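PDB 4JZA: uncharacterized protein from Legionella longbeachae NSW150, which probably removes the 3-phosphate from phosphatidylinositol 3-phosphate, a lipid activity linked to interaction with the host. Local coordinates for residues A[71-76]-A[683-688]; A[462-467]-A[533-538]. One frame throughout, in Å; residues are numbered along the deposited sequence.

Interaction 1. Residues A[71-76]-A[683-688]; sequences PLTKQT and ARQLGE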
ATOM      1  N   PRO A  71       9.531 -25.456  10.731  1.00 46.81           N
ATOM      2  CA  PRO A  71      10.946 -25.755  10.914  1.00 46.48           C
ATOM      3  C   PRO A  71      11.874 -25.119   9.864  1.00 47.19           C
ATOM      4  O   PRO A  71      13.026 -25.521   9.732  1.00 50.49           O
ATOM      5  CB  PRO A  71      10.979 -27.277  10.753  1.00 46.31           C
ATOM      6  CG  PRO A  71       9.990 -27.515   9.658  1.00 47.27           C
ATOM      7  CD  PRO A  71       8.864 -26.542   9.975  1.00 47.06           C
ATOM      8  N   LEU A  72      11.400 -24.154   9.101  1.00 48.15           N
ATOM      9  CA  LEU A  72      12.169 -23.656   8.002  1.00 46.63           C
ATOM     10  C   LEU A  72      12.956 -22.440   8.472  1.00 44.48           C
ATOM     11  O   LEU A  72      12.501 -21.674   9.330  1.00 41.02           O
ATOM     12  CB  LEU A  72      11.243 -23.308   6.856  1.00 50.67           C
ATOM     13  CG  LEU A  72      10.420 -24.417   6.196  1.00 52.10           C
ATOM     14  CD1 LEU A  72       9.535 -23.822   5.105  1.00 49.77           C
ATOM     15  CD2 LEU A  72      11.320 -25.466   5.570  1.00 55.13           C
ATOM     16  N   THR A  73      14.142 -22.263   7.905  1.00 44.58           N
ATOM     17  CA  THR A  73      15.039 -21.183   8.285  1.00 43.51           C
ATOM     18  C   THR A  73      14.840 -20.037   7.307  1.00 46.40           C
ATOM     19  O   THR A  73      14.401 -20.217   6.135  1.00 44.58           O
ATOM     20  CB  THR A  73      16.516 -21.606   8.161  1.00 46.69           C
ATOM     21  OG1 THR A  73      16.821 -21.946   6.791  1.00 46.56           O
ATOM     22  CG2 THR A  73      16.800 -22.831   9.019  1.00 46.79           C
ATOM     23  N   LYS A  74      15.206 -18.855   7.780  1.00 47.84           N
ATOM     24  CA  LYS A  74      15.297 -17.699   6.942  1.00 50.20           C
ATOM     25  C   LYS A  74      16.121 -18.010   5.695  1.00 49.81           C
ATOM     26  O   LYS A  74      15.758 -17.657   4.576  1.00 49.58           O
ATOM     27  CB  LYS A  74      15.923 -16.553   7.711  1.00 55.64           C
ATOM     28  CG  LYS A  74      15.029 -16.001   8.814  1.00 59.98           C
ATOM     29  CD  LYS A  74      15.645 -14.748   9.414  1.00 64.80           C
ATOM     30  CE  LYS A  74      15.127 -14.502  10.826  1.00 74.28           C
ATOM     31  NZ  LYS A  74      15.053 -13.045  11.128  1.00 77.71           N
ATOM     32  N   GLN A  75      17.220 -18.697   5.873  1.00 46.60           N
ATOM     33  CA  GLN A  75      18.041 -18.930   4.731  1.00 50.96           C
ATOM     34  C   GLN A  75      17.305 -19.807   3.670  1.00 48.63           C
ATOM     35  O   GLN A  75      17.342 -19.536   2.467  1.00 46.03           O
ATOM     36  CB  GLN A  75      19.367 -19.446   5.232  1.00 57.68           C
ATOM     37  CG  GLN A  75      20.187 -20.226   4.257  1.00 70.44           C
ATOM     38  CD  GLN A  75      21.100 -21.225   4.978  1.00 87.37           C
ATOM     39  OE1 GLN A  75      20.936 -21.543   6.189  1.00 77.79           O
ATOM     40  NE2 GLN A  75      22.063 -21.750   4.223  1.00 95.15           N
ATOM     41  N   THR A  76      16.566 -20.818   4.097  1.00 47.21           N
ATOM     42  CA  THR A  76      15.813 -21.598   3.137  1.00 42.67           C
ATOM     43  C   THR A  76      14.753 -20.741   2.420  1.00 42.17           C
ATOM     44  O   THR A  76      14.615 -20.869   1.206  1.00 38.89           O
ATOM     45  CB  THR A  76      15.131 -22.797   3.783  1.00 45.38           C
ATOM     46  OG1 THR A  76      16.110 -23.748   4.249  1.00 46.10           O
ATOM     47  CG2 THR A  76      14.217 -23.474   2.772  1.00 44.90           C
ATOM     48  N   ALA A 683      12.205 -30.530   2.001  1.00 39.38           N
ATOM     49  CA  ALA A 683      13.164 -31.353   1.298  1.00 42.66           C
ATOM     50  C   ALA A 683      14.357 -30.535   0.842  1.00 46.22           C
ATOM     51  O   ALA A 683      15.452 -31.058   0.747  1.00 48.26           O
ATOM     52  CB  ALA A 683      12.530 -32.054   0.125  1.00 41.68           C
ATOM     53  N   ARG A 684      14.133 -29.283   0.500  1.00 48.89           N
ATOM     54  CA  ARG A 684      15.218 -28.455  -0.002  1.00 54.33           C
ATOM     55  C   ARG A 684      16.136 -28.071   1.160  1.00 50.76           C
ATOM     56  O   ARG A 684      17.355 -28.119   1.027  1.00 44.34           O
ATOM     57  CB  ARG A 684      14.701 -27.242  -0.806  1.00 58.97           C
ATOM     58  CG  ARG A 684      14.860 -27.441  -2.313  1.00 67.84           C
ATOM     59  CD  ARG A 684      13.584 -27.241  -3.123  1.00 74.19           C
ATOM     60  NE  ARG A 684      13.583 -25.924  -3.743  1.00 82.80           N
ATOM     61  CZ  ARG A 684      12.835 -25.580  -4.783  1.00 82.73           C
ATOM     62  NH1 ARG A 684      11.984 -26.438  -5.345  1.00 74.11           N
ATOM     63  NH2 ARG A 684      12.939 -24.351  -5.253  1.00 91.04           N
ATOM     64  N   GLN A 685      15.556 -27.765   2.307  1.00 45.94           N
ATOM     65  CA  GLN A 685      16.359 -27.568   3.503  1.00 48.08           C
ATOM     66  C   GLN A 685      17.169 -28.825   3.941  1.00 49.67           C
ATOM     67  O   GLN A 685      18.301 -28.693   4.361  1.00 51.47           O
ATOM     68  CB  GLN A 685      15.493 -27.073   4.651  1.00 45.13           C
ATOM     69  CG  GLN A 685      16.264 -26.680   5.865  1.00 43.21           C
ATOM     70  CD  GLN A 685      15.427 -25.887   6.844  1.00 46.34           C
ATOM     71  OE1 GLN A 685      15.414 -26.161   7.972  1.00 46.16           O
ATOM     72  NE2 GLN A 685      14.659 -25.035   6.418  1.00 46.52           N
ATOM     73  N   LEU A 686      16.616 -30.026   3.805  1.00 48.24           N
ATOM     74  CA  LEU A 686      17.403 -31.241   4.027  1.00 45.48           C
ATOM     75  C   LEU A 686      18.634 -31.302   3.111  1.00 44.92           C
ATOM     76  O   LEU A 686      19.731 -31.663   3.528  1.00 48.82           O
ATOM     77  CB  LEU A 686      16.530 -32.480   3.824  1.00 43.33           C
ATOM     78  CG  LEU A 686      15.674 -32.718   5.066  1.00 43.81           C
ATOM     79  CD1 LEU A 686      14.462 -33.595   4.806  1.00 43.44           C
ATOM     80  CD2 LEU A 686      16.497 -33.308   6.204  1.00 43.50           C
ATOM     81  N   GLY A 687      18.448 -30.960   1.850  1.00 46.20           N
ATOM     82  CA  GLY A 687      19.544 -30.950   0.884  1.00 45.76           C
ATOM     83  C   GLY A 687      19.865 -32.339   0.403  1.00 45.41           C
ATOM     84  O   GLY A 687      19.392 -33.334   0.961  1.00 41.49           O
ATOM     85  N   GLU A 688      20.704 -32.394  -0.622  1.00 46.54           N
ATOM     86  CA  GLU A 688      20.972 -33.612  -1.338  1.00 51.15           C
ATOM     87  C   GLU A 688      21.555 -34.693  -0.421  1.00 51.86           C
ATOM     88  O   GLU A 688      21.135 -35.849  -0.421  1.00 49.69           O
ATOM     89  CB  GLU A 688      21.925 -33.314  -2.489  1.00 58.93           C
ATOM     90  CG  GLU A 688      21.838 -34.332  -3.619  1.00 72.32           C
ATOM     91  CD  GLU A 688      23.125 -34.434  -4.452  1.00 82.40           C
ATOM     92  OE1 GLU A 688      23.252 -35.350  -5.308  1.00 88.41           O
ATOM     93  OE2 GLU A 688      24.023 -33.593  -4.269  1.00 87.60           O
TER
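Q685 on helix 676-702 reaches across to T76 in the first turn of helix 74-87, and the CA atoms of this pair are 6.0 Å apart. Its CG is anti to the backbone N (chi1 -173°) and the chain stays extended beyond, which carries the amide past T76 to the loop before helix 74-87. The two side chains meet at about a right angle: T76 OG1 sits against the stem, 3.4 Å from Q685 CG, and is 2.9 Å from Q685 NE2.

The amide is probably modelled turned over, and its distances have to be read with that in mind. Q685 OE1 lies 3.0 Å from P71 O and Q685 NE2 3.2 Å from T73 N. A reversed amide would place its nitrogen by P71 O and its oxygen by T73 N and T76 OG1, where hydrogen bonds are possible.

The tight part is this pairing of T76 with Q685, which bury 38 and 107 Å² in the contact. On the inner side, buried L72 touches the glutamine end and also L681 and V682 of helix 676-702. F794 of helix 794-817 touches P71 and Q685. The outer side is looser: T73, partly exposed, buries just 13 Å², its CG2 passing the amide end at about van der Waals distance, while K74 and Q75 lie exposed. A long, weak ion pair between R684 and E83 is a further link between the two helices.

T73 does more for its own helix. Its OG1 accepts from T76 N at 2.9 Å with an N-H...O angle of 162°, a capping bond at the N-cap position. The geometry is therefore that of a capped helix N terminus whose leading loop receives a glutamine from a helix of the C-terminal region.

Interaction 2. Residues A[462-467]-A[533-538]; sequences LQNNHP and SLEQLI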
ATOM      1  N   LEU A 462      -8.852  28.622  -1.206  1.00 54.85           N
ATOM      2  CA  LEU A 462      -9.888  28.295  -2.194  1.00 57.69           C
ATOM      3  C   LEU A 462      -9.973  26.782  -2.415  1.00 53.46           C
ATOM      4  O   LEU A 462      -8.981  26.105  -2.626  1.00 53.31           O
ATOM      5  CB  LEU A 462      -9.629  29.026  -3.512  1.00 60.73           C
ATOM      6  CG  LEU A 462      -9.737  30.551  -3.446  1.00 58.97           C
ATOM      7  CD1 LEU A 462      -9.103  31.180  -4.677  1.00 60.26           C
ATOM      8  CD2 LEU A 462     -11.203  30.911  -3.333  1.00 60.51           C
ATOM      9  N   GLN A 463     -11.178  26.267  -2.358  1.00 51.30           N
ATOM     10  CA  GLN A 463     -11.411  24.856  -2.515  1.00 50.55           C
ATOM     11  C   GLN A 463     -12.219  24.536  -3.738  1.00 51.39           C
ATOM     12  O   GLN A 463     -13.359  24.904  -3.808  1.00 58.77           O
ATOM     13  CB  GLN A 463     -12.204  24.328  -1.327  1.00 49.73           C
ATOM     14  CG  GLN A 463     -11.318  24.118  -0.142  1.00 51.68           C
ATOM     15  CD  GLN A 463     -12.066  23.752   1.112  1.00 56.73           C
ATOM     16  OE1 GLN A 463     -12.551  24.639   1.818  1.00 52.11           O
ATOM     17  NE2 GLN A 463     -12.116  22.443   1.433  1.00 58.01           N
ATOM     18  N   ASN A 464     -11.673  23.769  -4.664  1.00 53.27           N
ATOM     19  CA  ASN A 464     -12.453  23.342  -5.810  1.00 52.91           C
ATOM     20  C   ASN A 464     -12.319  21.863  -5.966  1.00 46.67           C
ATOM     21  O   ASN A 464     -11.240  21.344  -5.897  1.00 46.81           O
ATOM     22  CB  ASN A 464     -12.002  24.082  -7.061  1.00 57.76           C
ATOM     23  CG  ASN A 464     -12.163  25.599  -6.927  1.00 65.05           C
ATOM     24  OD1 ASN A 464     -11.410  26.274  -6.212  1.00 67.38           O
ATOM     25  ND2 ASN A 464     -13.172  26.136  -7.593  1.00 72.80           N
ATOM     26  N   ASN A 465     -13.446  21.185  -6.107  1.00 48.77           N
ATOM     27  CA  ASN A 465     -13.487  19.763  -6.372  1.00 49.76           C
ATOM     28  C   ASN A 465     -14.173  19.451  -7.696  1.00 51.56           C
ATOM     29  O   ASN A 465     -15.235  19.993  -7.959  1.00 50.00           O
ATOM     30  CB  ASN A 465     -14.256  19.031  -5.296  1.00 47.89           C
ATOM     31  CG  ASN A 465     -14.214  17.560  -5.513  1.00 47.66           C
ATOM     32  OD1 ASN A 465     -15.221  16.930  -5.811  1.00 51.13           O
ATOM     33  ND2 ASN A 465     -13.027  17.015  -5.455  1.00 46.72           N
ATOM     34  N   HIS A 466     -13.587  18.545  -8.488  1.00 51.16           N
ATOM     35  CA  HIS A 466     -14.112  18.197  -9.799  1.00 48.67           C
ATOM     36  C   HIS A 466     -14.393  16.747  -9.916  1.00 47.90           C
ATOM     37  O   HIS A 466     -13.499  15.934 -10.187  1.00 47.24           O
ATOM     38  CB  HIS A 466     -13.168  18.627 -10.881  1.00 52.53           C
ATOM     39  CG  HIS A 466     -12.976  20.102 -10.900  1.00 53.21           C
ATOM     40  ND1 HIS A 466     -13.996  20.967 -11.211  1.00 49.50           N
ATOM     41  CD2 HIS A 466     -11.913  20.858 -10.568  1.00 53.28           C
ATOM     42  CE1 HIS A 466     -13.551  22.201 -11.109  1.00 56.66           C
ATOM     43  NE2 HIS A 466     -12.285  22.160 -10.727  1.00 57.27           N
ATOM     44  N   PRO A 467     -15.655  16.404  -9.681  1.00 45.13           N
ATOM     45  CA  PRO A 467     -16.027  15.026  -9.751  1.00 44.84           C
ATOM     46  C   PRO A 467     -16.169  14.710 -11.196  1.00 43.34           C
ATOM     47  O   PRO A 467     -16.381  15.607 -11.980  1.00 42.80           O
ATOM     48  CB  PRO A 467     -17.370  14.991  -9.018  1.00 45.75           C
ATOM     49  CG  PRO A 467     -17.926  16.360  -9.145  1.00 43.57           C
ATOM     50  CD  PRO A 467     -16.742  17.261  -9.180  1.00 44.52           C
ATOM     51  N   SER A 533      -7.846  22.921 -15.449  1.00 46.09           N
ATOM     52  CA  SER A 533      -6.653  23.603 -15.962  1.00 44.54           C
ATOM     53  C   SER A 533      -6.801  25.097 -15.820  1.00 46.48           C
ATOM     54  O   SER A 533      -5.834  25.773 -15.476  1.00 50.92           O
ATOM     55  CB  SER A 533      -6.349  23.240 -17.422  1.00 43.07           C
ATOM     56  OG  SER A 533      -5.724  21.973 -17.556  1.00 41.59           O
ATOM     57  N   LEU A 534      -7.998  25.626 -16.073  1.00 48.23           N
ATOM     58  CA  LEU A 534      -8.202  27.102 -16.036  1.00 48.22           C
ATOM     59  C   LEU A 534      -8.054  27.626 -14.600  1.00 47.95           C
ATOM     60  O   LEU A 534      -7.324  28.561 -14.384  1.00 48.50           O
ATOM     61  CB  LEU A 534      -9.541  27.521 -16.675  1.00 47.04           C
ATOM     62  CG  LEU A 534      -9.557  27.353 -18.201  1.00 47.53           C
ATOM     63  CD1 LEU A 534     -10.969  27.463 -18.717  1.00 46.89           C
ATOM     64  CD2 LEU A 534      -8.662  28.334 -18.938  1.00 49.01           C
ATOM     65  N   GLU A 535      -8.666  26.952 -13.628  1.00 49.21           N
ATOM     66  CA  GLU A 535      -8.450  27.248 -12.238  1.00 49.78           C
ATOM     67  C   GLU A 535      -6.974  27.335 -11.915  1.00 50.79           C
ATOM     68  O   GLU A 535      -6.571  28.250 -11.201  1.00 53.62           O
ATOM     69  CB  GLU A 535      -9.073  26.196 -11.356  1.00 49.27           C
ATOM     70  CG  GLU A 535     -10.578  26.209 -11.423  1.00 53.17           C
ATOM     71  CD  GLU A 535     -11.246  25.069 -10.649  1.00 57.58           C
ATOM     72  OE1 GLU A 535     -10.573  24.232  -9.961  1.00 55.93           O
ATOM     73  OE2 GLU A 535     -12.491  25.020 -10.748  1.00 59.21           O
ATOM     74  N   GLN A 536      -6.162  26.408 -12.429  1.00 48.81           N
ATOM     75  CA  GLN A 536      -4.730  26.422 -12.102  1.00 46.31           C
ATOM     76  C   GLN A 536      -4.081  27.562 -12.808  1.00 44.12           C
ATOM     77  O   GLN A 536      -3.167  28.171 -12.280  1.00 45.87           O
ATOM     78  CB  GLN A 536      -3.997  25.156 -12.518  1.00 45.61           C
ATOM     79  CG  GLN A 536      -4.449  23.911 -11.805  1.00 48.04           C
ATOM     80  CD  GLN A 536      -3.864  23.766 -10.457  1.00 50.24           C
ATOM     81  OE1 GLN A 536      -2.988  24.538 -10.073  1.00 55.80           O
ATOM     82  NE2 GLN A 536      -4.344  22.770  -9.705  1.00 49.59           N
ATOM     83  N   LEU A 537      -4.507  27.824 -14.029  1.00 43.94           N
ATOM     84  CA  LEU A 537      -3.889  28.892 -14.805  1.00 44.62           C
ATOM     85  C   LEU A 537      -4.250  30.246 -14.192  1.00 47.39           C
ATOM     86  O   LEU A 537      -3.421  31.147 -14.136  1.00 53.27           O
ATOM     87  CB  LEU A 537      -4.308  28.815 -16.259  1.00 42.44           C
ATOM     88  CG  LEU A 537      -3.625  27.683 -17.060  1.00 41.83           C
ATOM     89  CD1 LEU A 537      -4.321  27.582 -18.401  1.00 39.32           C
ATOM     90  CD2 LEU A 537      -2.105  27.798 -17.277  1.00 40.49           C
ATOM     91  N   ILE A 538      -5.466  30.370 -13.683  1.00 43.97           N
ATOM     92  CA  ILE A 538      -5.863  31.561 -12.981  1.00 43.08           C
ATOM     93  C   ILE A 538      -4.977  31.806 -11.778  1.00 46.00           C
ATOM     94  O   ILE A 538      -4.375  32.870 -11.663  1.00 50.86           O
ATOM     95  CB  ILE A 538      -7.351  31.501 -12.595  1.00 43.27           C
ATOM     96  CG1 ILE A 538      -8.201  31.676 -13.862  1.00 44.35           C
ATOM     97  CG2 ILE A 538      -7.729  32.607 -11.621  1.00 45.56           C
ATOM     98  CD1 ILE A 538      -9.612  31.111 -13.737  1.00 45.70           C
TER
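H466 and E535 extend toward each other from opposite directions, the imidazole from just beyond strand 462-465 and the carboxylate from helix 524-542. E535 is extended beyond CG (chi2 174°), which carries its carboxylate to the histidine. H466 NE2 donates to E535 OE1 at 2.8 Å, and the N-H...O angle of 168° makes the bond nearly straight. The acceptor lies close to the ring plane, so the imidazole is met at its edge. Seen from the other partner the fit is tilted: NE2 comes from above the carboxylate plane. E535 OE2 also stands 2.9 Å from H466 NE2.

N464 crosses E535 obliquely, its amide plane 53° from the carboxylate plane and its CB 3.2 Å from E535 OE1. The carboxylate has outside partners as well, since Q415 donates from its NE2 to OE1 and Y508 OH is hydrogen-bonded to OE2. At the other ring nitrogen, H466 ND1 is hydrogen-bonded to T477 OG1, so both nitrogens are engaged and the rotation of the imidazole is fixed.

This buried histidine-carboxylate pair joins outermost strand 462-465, which runs parallel to strand 412-416, to helix 524-542; helix 482-492 packs L487 against N464 and E535, and helix 501-513 supplies Y508.

In the fold
From the N terminus the chain builds two strands of the large mixed sheet before reaching 71-76, the first half of interaction 1. It then adds further strands, the helical insertion domain and the rest of the sheet. Within this span, interaction 2 closes a short loop of 65 residues, tying edge strand 462-465 to helix 524-542 just ahead of strand 545-549. Interaction 1 closes much later, after 606 residues, when helix 676-702 returns to the start of helix 74-87. The shorter loop lies wholly inside the longer, without crossing. Their centres are 58 Å apart, on opposite sides of the chain's centre: interaction 2 joins the edge strand to a helix, interaction 1 an N-terminal helix start to the C-terminal region.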